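Local atomic coordinates of chromosomal replication initiator protein dnaA (PDB entry 1L8Q), a protein that binds ATP and the chromosomal replication origin, probably initiating bacterial DNA replication through ATP-dependent assembly into a spiral filament. Residues Y96-L102 with H122-L127; Y266-V271 with L315-F320. All blocks are in the same frame, centred on the assembly; numbering follows the deposited sequence.

Contact 1 (Y96-L102 with H122-L127)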
ATOM      1  N   TYR A  96     -19.954  19.131   6.984  1.00 30.29           N
ATOM      2  CA  TYR A  96     -18.663  18.828   7.549  1.00 28.62           C
ATOM      3  C   TYR A  96     -18.357  19.634   8.806  1.00 27.83           C
ATOM      4  O   TYR A  96     -17.678  19.141   9.712  1.00 27.28           O
ATOM      5  CB  TYR A  96     -17.569  19.003   6.488  1.00 28.55           C
ATOM      6  CG  TYR A  96     -17.437  17.806   5.599  1.00 28.53           C
ATOM      7  CD1 TYR A  96     -16.681  16.708   5.992  1.00 28.61           C
ATOM      8  CD2 TYR A  96     -18.109  17.737   4.387  1.00 29.39           C
ATOM      9  CE1 TYR A  96     -16.575  15.589   5.195  1.00 27.79           C
ATOM     10  CE2 TYR A  96     -18.017  16.610   3.581  1.00 28.91           C
ATOM     11  CZ  TYR A  96     -17.242  15.537   3.995  1.00 29.17           C
ATOM     12  OH  TYR A  96     -17.137  14.401   3.200  1.00 29.04           O
ATOM     13  N   LYS A  97     -18.889  20.855   8.876  1.00 26.39           N
ATOM     14  CA  LYS A  97     -18.578  21.746   9.984  1.00 25.08           C
ATOM     15  C   LYS A  97     -19.316  21.379  11.257  1.00 24.11           C
ATOM     16  O   LYS A  97     -19.018  21.899  12.335  1.00 23.56           O
ATOM     17  CB  LYS A  97     -18.867  23.201   9.602  1.00 25.12           C
ATOM     18  CG  LYS A  97     -17.762  23.834   8.802  1.00 24.97           C
ATOM     19  CD  LYS A  97     -18.112  25.214   8.328  1.00 25.29           C
ATOM     20  CE  LYS A  97     -17.046  25.720   7.372  1.00 26.69           C
ATOM     21  NZ  LYS A  97     -17.458  26.974   6.694  1.00 29.17           N
ATOM     22  N   SER A  98     -20.240  20.443  11.146  1.00 23.14           N
ATOM     23  CA  SER A  98     -21.115  20.146  12.263  1.00 22.73           C
ATOM     24  C   SER A  98     -20.858  18.826  12.963  1.00 22.53           C
ATOM     25  O   SER A  98     -21.649  18.415  13.788  1.00 22.62           O
ATOM     26  CB  SER A  98     -22.546  20.125  11.777  1.00 22.41           C
ATOM     27  OG  SER A  98     -22.864  18.811  11.374  1.00 22.38           O
ATOM     28  N   VAL A  99     -19.780  18.143  12.636  1.00 22.45           N
ATOM     29  CA  VAL A  99     -19.561  16.836  13.234  1.00 22.47           C
ATOM     30  C   VAL A  99     -18.799  16.925  14.551  1.00 22.79           C
ATOM     31  O   VAL A  99     -18.244  17.963  14.881  1.00 22.92           O
ATOM     32  CB  VAL A  99     -18.802  15.895  12.269  1.00 22.51           C
ATOM     33  CG1 VAL A  99     -19.610  15.667  11.003  1.00 22.22           C
ATOM     34  CG2 VAL A  99     -17.451  16.457  11.930  1.00 21.30           C
ATOM     35  N   ASP A 100     -18.800  15.836  15.313  1.00 23.07           N
ATOM     36  CA  ASP A 100     -17.965  15.739  16.503  1.00 23.60           C
ATOM     37  C   ASP A 100     -16.632  15.086  16.119  1.00 23.65           C
ATOM     38  O   ASP A 100     -15.636  15.223  16.825  1.00 24.06           O
ATOM     39  CB  ASP A 100     -18.621  14.864  17.572  1.00 23.77           C
ATOM     40  CG  ASP A 100     -20.024  15.324  17.946  1.00 25.88           C
ATOM     41  OD1 ASP A 100     -20.202  16.511  18.308  1.00 28.35           O
ATOM     42  OD2 ASP A 100     -21.011  14.553  17.938  1.00 26.63           O
ATOM     43  N   LEU A 101     -16.630  14.361  15.003  1.00 23.33           N
ATOM     44  CA  LEU A 101     -15.471  13.579  14.592  1.00 22.93           C
ATOM     45  C   LEU A 101     -15.354  13.544  13.073  1.00 22.86           C
ATOM     46  O   LEU A 101     -16.195  12.962  12.410  1.00 23.05           O
ATOM     47  CB  LEU A 101     -15.622  12.130  15.084  1.00 22.25           C
ATOM     48  CG  LEU A 101     -14.347  11.325  15.437  1.00 22.57           C
ATOM     49  CD1 LEU A 101     -14.476   9.844  15.096  1.00 20.20           C
ATOM     50  CD2 LEU A 101     -13.052  11.898  14.840  1.00 19.66           C
ATOM     51  N   LEU A 102     -14.308  14.154  12.531  1.00 22.66           N
ATOM     52  CA  LEU A 102     -14.071  14.120  11.100  1.00 23.03           C
ATOM     53  C   LEU A 102     -12.899  13.164  10.804  1.00 23.66           C
ATOM     54  O   LEU A 102     -11.832  13.234  11.435  1.00 24.13           O
ATOM     55  CB  LEU A 102     -13.787  15.530  10.573  1.00 22.95           C
ATOM     56  CG  LEU A 102     -13.174  15.626   9.180  1.00 23.58           C
ATOM     57  CD1 LEU A 102     -14.045  14.945   8.199  1.00 25.50           C
ATOM     58  CD2 LEU A 102     -12.983  17.058   8.778  1.00 25.07           C
ATOM     59  N   HIS A 122     -10.981  25.609   5.863  1.00 24.93           N
ATOM     60  CA  HIS A 122     -12.040  26.295   6.556  1.00 24.53           C
ATOM     61  C   HIS A 122     -12.814  25.343   7.438  1.00 24.09           C
ATOM     62  O   HIS A 122     -13.132  25.683   8.585  1.00 24.35           O
ATOM     63  CB  HIS A 122     -12.907  27.074   5.587  1.00 24.59           C
ATOM     64  CG  HIS A 122     -12.186  28.217   4.954  1.00 26.73           C
ATOM     65  ND1 HIS A 122     -12.049  29.442   5.572  1.00 28.57           N
ATOM     66  CD2 HIS A 122     -11.499  28.302   3.792  1.00 28.20           C
ATOM     67  CE1 HIS A 122     -11.339  30.246   4.799  1.00 29.56           C
ATOM     68  NE2 HIS A 122     -10.989  29.577   3.715  1.00 29.65           N
ATOM     69  N   ILE A 123     -13.072  24.135   6.940  1.00 23.14           N
ATOM     70  CA  ILE A 123     -13.733  23.126   7.759  1.00 22.72           C
ATOM     71  C   ILE A 123     -12.835  22.737   8.943  1.00 22.93           C
ATOM     72  O   ILE A 123     -13.290  22.653  10.078  1.00 22.85           O
ATOM     73  CB  ILE A 123     -14.077  21.897   6.927  1.00 22.63           C
ATOM     74  CG1 ILE A 123     -15.175  22.224   5.921  1.00 23.02           C
ATOM     75  CG2 ILE A 123     -14.535  20.758   7.813  1.00 22.29           C
ATOM     76  CD1 ILE A 123     -15.432  21.107   4.915  1.00 20.56           C
ATOM     77  N   PHE A 124     -11.558  22.506   8.664  1.00 23.35           N
ATOM     78  CA  PHE A 124     -10.572  22.184   9.695  1.00 24.29           C
ATOM     79  C   PHE A 124     -10.572  23.241  10.842  1.00 25.10           C
ATOM     80  O   PHE A 124     -10.740  22.893  12.030  1.00 24.81           O
ATOM     81  CB  PHE A 124      -9.183  22.094   9.056  1.00 24.19           C
ATOM     82  CG  PHE A 124      -8.108  21.637   9.993  1.00 23.67           C
ATOM     83  CD1 PHE A 124      -7.609  20.343   9.917  1.00 23.17           C
ATOM     84  CD2 PHE A 124      -7.581  22.498  10.933  1.00 23.18           C
ATOM     85  CE1 PHE A 124      -6.618  19.920  10.759  1.00 22.96           C
ATOM     86  CE2 PHE A 124      -6.576  22.075  11.798  1.00 23.89           C
ATOM     87  CZ  PHE A 124      -6.090  20.795  11.707  1.00 23.12           C
ATOM     88  N   ASN A 125     -10.383  24.518  10.484  1.00 25.27           N
ATOM     89  CA  ASN A 125     -10.420  25.595  11.469  1.00 25.80           C
ATOM     90  C   ASN A 125     -11.683  25.560  12.339  1.00 25.18           C
ATOM     91  O   ASN A 125     -11.611  25.668  13.564  1.00 25.18           O
ATOM     92  CB  ASN A 125     -10.335  26.953  10.780  1.00 26.56           C
ATOM     93  CG  ASN A 125      -8.992  27.582  10.916  1.00 29.58           C
ATOM     94  OD1 ASN A 125      -8.846  28.652  11.538  1.00 33.56           O
ATOM     95  ND2 ASN A 125      -7.974  26.935  10.339  1.00 32.44           N
ATOM     96  N   THR A 126     -12.840  25.432  11.697  1.00 24.20           N
ATOM     97  CA  THR A 126     -14.099  25.452  12.421  1.00 23.59           C
ATOM     98  C   THR A 126     -14.124  24.342  13.455  1.00 23.33           C
ATOM     99  O   THR A 126     -14.320  24.589  14.646  1.00 23.38           O
ATOM    100  CB  THR A 126     -15.302  25.291  11.458  1.00 23.51           C
ATOM    101  OG1 THR A 126     -15.437  26.461  10.651  1.00 23.21           O
ATOM    102  CG2 THR A 126     -16.594  25.253  12.236  1.00 21.89           C
ATOM    103  N   LEU A 127     -13.938  23.112  12.999  1.00 22.68           N
ATOM    104  CA  LEU A 127     -13.943  21.999  13.918  1.00 22.44           C
ATOM    105  C   LEU A 127     -12.915  22.253  15.012  1.00 23.13           C
ATOM    106  O   LEU A 127     -13.162  21.988  16.195  1.00 23.15           O
ATOM    107  CB  LEU A 127     -13.640  20.708  13.191  1.00 21.84           C
ATOM    108  CG  LEU A 127     -14.708  20.286  12.186  1.00 20.64           C
ATOM    109  CD1 LEU A 127     -14.341  18.980  11.536  1.00 18.13           C
ATOM    110  CD2 LEU A 127     -16.072  20.177  12.855  1.00 18.97           C
TER
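L127 pushes its two methyls into the bend that leads from Y96 and K97 to L102, and so ties the end of helix 89-97 and the start of strand 101-105 to helix 114-129. This helix is the crossover of a beta-alpha-beta unit in the parallel-sheet core of the AAA+ domain. L127 CD1 meets the strand, lying 3.6 Å from L102 CB, with the two leucine side chains crossing at about a right angle. L127 CD2 turns to the backbone instead and comes within 3.5 Å of K97 O. One turn earlier, I123 sets CG1 anti to its carbonyl carbon (chi1 -69°), which carries CD1 to the root of the Y96 side chain, 3.4 Å from Y96 CB, while its CG2 branch faces L102 CD2 at 4.1 Å. Beyond CG the Y96 ring leads away from helix 114-129 and meets F76 edge-to-face.

On the solvent side K97 is extended beyond CG and runs across T126 at about a right angle: its CG lies 3.9 Å from T126 CG2, and its CE methylene makes a van der Waals approach of 3.7 Å to T126 OG1. Shortening T126 to an alanine here would probably leave the middle of the K97 chain poorly supported and freer to swing, besides costing H122 O its second donor. H122 O takes T126 N and T126 OG1 from opposite faces of its plane, T126 OG1 at 3.2 Å and tilted 29° out of it.

Contact 2 (Y266-V271 with L315-F320)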
ATOM      1  N   TYR A 266      13.861  -7.858 -17.276  1.00 62.06           N
ATOM      2  CA  TYR A 266      12.792  -7.351 -18.131  1.00 60.43           C
ATOM      3  C   TYR A 266      11.965  -8.494 -18.698  1.00 59.14           C
ATOM      4  O   TYR A 266      10.734  -8.446 -18.700  1.00 59.13           O
ATOM      5  CB  TYR A 266      13.361  -6.495 -19.269  1.00 60.38           C
ATOM      6  CG  TYR A 266      12.301  -5.894 -20.156  1.00 59.96           C
ATOM      7  CD1 TYR A 266      11.712  -4.673 -19.840  1.00 60.19           C
ATOM      8  CD2 TYR A 266      11.883  -6.548 -21.309  1.00 59.28           C
ATOM      9  CE1 TYR A 266      10.737  -4.118 -20.653  1.00 60.85           C
ATOM     10  CE2 TYR A 266      10.911  -6.010 -22.120  1.00 60.16           C
ATOM     11  CZ  TYR A 266      10.342  -4.793 -21.795  1.00 61.04           C
ATOM     12  OH  TYR A 266       9.369  -4.256 -22.605  1.00 61.39           O
ATOM     13  N   LEU A 267      12.643  -9.528 -19.170  1.00 57.57           N
ATOM     14  CA  LEU A 267      11.951 -10.671 -19.739  1.00 56.28           C
ATOM     15  C   LEU A 267      11.151 -11.437 -18.676  1.00 55.61           C
ATOM     16  O   LEU A 267      10.046 -11.925 -18.946  1.00 55.33           O
ATOM     17  CB  LEU A 267      12.933 -11.591 -20.459  1.00 56.13           C
ATOM     18  CG  LEU A 267      13.602 -10.979 -21.691  1.00 55.46           C
ATOM     19  CD1 LEU A 267      14.088 -12.062 -22.629  1.00 55.05           C
ATOM     20  CD2 LEU A 267      12.639 -10.067 -22.407  1.00 55.23           C
ATOM     21  N   CYS A 268      11.712 -11.541 -17.474  1.00 54.61           N
ATOM     22  CA  CYS A 268      11.025 -12.204 -16.375  1.00 53.42           C
ATOM     23  C   CYS A 268       9.798 -11.403 -16.042  1.00 52.99           C
ATOM     24  O   CYS A 268       8.722 -11.958 -15.817  1.00 53.09           O
ATOM     25  CB  CYS A 268      11.923 -12.295 -15.143  1.00 53.54           C
ATOM     26  SG  CYS A 268      13.052 -13.707 -15.126  1.00 52.30           S
ATOM     27  N   ARG A 269       9.953 -10.088 -16.026  1.00 52.07           N
ATOM     28  CA  ARG A 269       8.839  -9.211 -15.723  1.00 51.68           C
ATOM     29  C   ARG A 269       7.807  -9.232 -16.838  1.00 51.27           C
ATOM     30  O   ARG A 269       6.639  -9.477 -16.599  1.00 51.22           O
ATOM     31  CB  ARG A 269       9.322  -7.771 -15.475  1.00 51.57           C
ATOM     32  CG  ARG A 269       8.220  -6.794 -15.086  1.00 51.11           C
ATOM     33  CD  ARG A 269       7.420  -7.189 -13.851  1.00 50.44           C
ATOM     34  NE  ARG A 269       6.861  -6.017 -13.189  1.00 51.49           N
ATOM     35  CZ  ARG A 269       5.904  -6.052 -12.272  1.00 52.08           C
ATOM     36  NH1 ARG A 269       5.379  -7.213 -11.893  1.00 52.68           N
ATOM     37  NH2 ARG A 269       5.469  -4.920 -11.731  1.00 51.47           N
ATOM     38  N   LYS A 270       8.251  -9.017 -18.067  1.00 50.88           N
ATOM     39  CA  LYS A 270       7.305  -8.846 -19.163  1.00 50.60           C
ATOM     40  C   LYS A 270       6.787 -10.144 -19.788  1.00 49.97           C
ATOM     41  O   LYS A 270       5.630 -10.213 -20.221  1.00 49.64           O
ATOM     42  CB  LYS A 270       7.886  -7.910 -20.227  1.00 50.48           C
ATOM     43  CG  LYS A 270       8.157  -6.493 -19.712  1.00 51.49           C
ATOM     44  CD  LYS A 270       6.869  -5.818 -19.228  1.00 53.75           C
ATOM     45  CE  LYS A 270       7.021  -4.302 -19.169  1.00 54.94           C
ATOM     46  NZ  LYS A 270       5.698  -3.617 -19.198  1.00 56.36           N
ATOM     47  N   VAL A 271       7.633 -11.166 -19.829  1.00 49.14           N
ATOM     48  CA  VAL A 271       7.249 -12.415 -20.467  1.00 49.19           C
ATOM     49  C   VAL A 271       6.556 -13.420 -19.533  1.00 49.45           C
ATOM     50  O   VAL A 271       5.606 -14.072 -19.926  1.00 48.66           O
ATOM     51  CB  VAL A 271       8.439 -13.079 -21.175  1.00 49.36           C
ATOM     52  CG1 VAL A 271       8.067 -14.464 -21.650  1.00 48.69           C
ATOM     53  CG2 VAL A 271       8.902 -12.218 -22.344  1.00 48.79           C
ATOM     54  N   LEU A 315      13.419 -11.027 -28.524  1.00 57.33           N
ATOM     55  CA  LEU A 315      13.784 -11.854 -27.389  1.00 57.02           C
ATOM     56  C   LEU A 315      12.532 -12.296 -26.626  1.00 56.86           C
ATOM     57  O   LEU A 315      12.431 -13.444 -26.176  1.00 56.14           O
ATOM     58  CB  LEU A 315      14.736 -11.093 -26.461  1.00 57.04           C
ATOM     59  CG  LEU A 315      16.098 -10.713 -27.043  1.00 57.06           C
ATOM     60  CD1 LEU A 315      16.928  -9.963 -26.016  1.00 57.13           C
ATOM     61  CD2 LEU A 315      16.823 -11.954 -27.515  1.00 56.55           C
ATOM     62  N   GLU A 316      11.582 -11.373 -26.496  1.00 56.73           N
ATOM     63  CA  GLU A 316      10.324 -11.639 -25.816  1.00 56.46           C
ATOM     64  C   GLU A 316       9.593 -12.780 -26.490  1.00 56.38           C
ATOM     65  O   GLU A 316       9.126 -13.703 -25.832  1.00 56.09           O
ATOM     66  CB  GLU A 316       9.441 -10.391 -25.824  1.00 56.41           C
ATOM     67  CG  GLU A 316       9.930  -9.269 -24.927  1.00 56.52           C
ATOM     68  CD  GLU A 316       9.105  -8.011 -25.085  1.00 57.49           C
ATOM     69  OE1 GLU A 316       8.335  -7.927 -26.062  1.00 57.58           O
ATOM     70  OE2 GLU A 316       9.220  -7.110 -24.229  1.00 58.22           O
ATOM     71  N   LYS A 317       9.506 -12.718 -27.812  1.00 56.70           N
ATOM     72  CA  LYS A 317       8.778 -13.722 -28.578  1.00 57.33           C
ATOM     73  C   LYS A 317       9.444 -15.095 -28.506  1.00 57.56           C
ATOM     74  O   LYS A 317       8.783 -16.113 -28.320  1.00 57.37           O
ATOM     75  CB  LYS A 317       8.599 -13.261 -30.028  1.00 57.50           C
ATOM     76  CG  LYS A 317       7.677 -12.039 -30.168  1.00 58.10           C
ATOM     77  CD  LYS A 317       7.867 -11.321 -31.502  1.00 59.78           C
ATOM     78  CE  LYS A 317       6.936 -10.106 -31.618  1.00 60.03           C
ATOM     79  NZ  LYS A 317       6.937  -9.271 -30.369  1.00 59.94           N
ATOM     80  N   GLN A 318      10.758 -15.121 -28.640  1.00 58.12           N
ATOM     81  CA  GLN A 318      11.476 -16.377 -28.538  1.00 58.53           C
ATOM     82  C   GLN A 318      11.300 -16.985 -27.144  1.00 58.49           C
ATOM     83  O   GLN A 318      10.889 -18.141 -27.011  1.00 58.48           O
ATOM     84  CB  GLN A 318      12.949 -16.181 -28.880  1.00 58.63           C
ATOM     85  CG  GLN A 318      13.185 -15.810 -30.333  1.00 59.71           C
ATOM     86  CD  GLN A 318      12.636 -16.851 -31.314  1.00 61.02           C
ATOM     87  OE1 GLN A 318      12.992 -18.031 -31.243  1.00 61.42           O
ATOM     88  NE2 GLN A 318      11.790 -16.407 -32.238  1.00 61.35           N
ATOM     89  N   ALA A 319      11.593 -16.199 -26.112  1.00 58.33           N
ATOM     90  CA  ALA A 319      11.384 -16.638 -24.737  1.00 58.31           C
ATOM     91  C   ALA A 319       9.995 -17.256 -24.560  1.00 58.46           C
ATOM     92  O   ALA A 319       9.856 -18.315 -23.955  1.00 58.79           O
ATOM     93  CB  ALA A 319      11.570 -15.484 -23.776  1.00 58.37           C
ATOM     94  N   PHE A 320       8.969 -16.603 -25.094  1.00 58.28           N
ATOM     95  CA  PHE A 320       7.613 -17.129 -24.977  1.00 58.34           C
ATOM     96  C   PHE A 320       7.472 -18.531 -25.583  1.00 59.24           C
ATOM     97  O   PHE A 320       7.041 -19.472 -24.916  1.00 58.94           O
ATOM     98  CB  PHE A 320       6.610 -16.183 -25.621  1.00 57.75           C
ATOM     99  CG  PHE A 320       5.215 -16.713 -25.653  1.00 55.09           C
ATOM    100  CD1 PHE A 320       4.382 -16.555 -24.573  1.00 53.33           C
ATOM    101  CD2 PHE A 320       4.735 -17.361 -26.770  1.00 53.33           C
ATOM    102  CE1 PHE A 320       3.094 -17.019 -24.609  1.00 52.47           C
ATOM    103  CE2 PHE A 320       3.457 -17.836 -26.808  1.00 52.29           C
ATOM    104  CZ  PHE A 320       2.631 -17.663 -25.725  1.00 52.27           C
TER
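L267 and V271 form the apolar centre, one turn apart on helix 258-272 and packed against L315 and A319 of helix 308-323. L267 sends CD1 across the L315 side chain at about a right angle, 4.0 Å from L315 CB, and V271 CG1 reaches the methyl of A319 at 4.2 Å. The short helical segments cross at -70° with their axes 10.3 Å apart, within domain IV, which probably binds double-stranded DNA. L267 and L315 also touch helix 216-241, through I233 and Y240, which extends the apolar layer to a third helix.

Outward from this centre, E316 is a knob set in the hole formed by Y266, L267, K270 and V271. Its methylene part belongs to the apolar layer: E316 CG lies 3.8 Å from L267 CD2. With CG anti to the carbonyl carbon (chi1 -71°) and the chain extended, the carboxylate arrives at the edge of the Y266 ring, nearly coplanar with it at 4°. There Y266 OH donates a weak hydrogen bond to E316 OE2, 3.3 Å long, while K270 CG lies over one face of the Y266 ring, near its rim.

Chemically, then, E316 probably contributes to this helix pair mainly through its methylenes, since the one hydrogen bond its carboxylate makes across the contact is weak.

Contacts 1 and 2 lie on opposite sides of the chain's centre, 54 Å apart between centres and about 33 Å between nearest atoms, so neither touches the other. Contact 1 belongs to the AAA+ region and contact 2 to the DNA-binding domain, and together they illustrate how a modular protein keeps its packing local. Contact 1 is related by its elements to functional sites: strand 101-105 ends at D105, which binds ATP, and is followed by the magnesium ligand D106, while helix 114-129 carries the single-stranded DNA binders R115 and T116 in its first turn, the latter's side chain about 8 Å from that of I123. Helix 216-241, against which contact 2 packs, follows the AAA+ region in the chain.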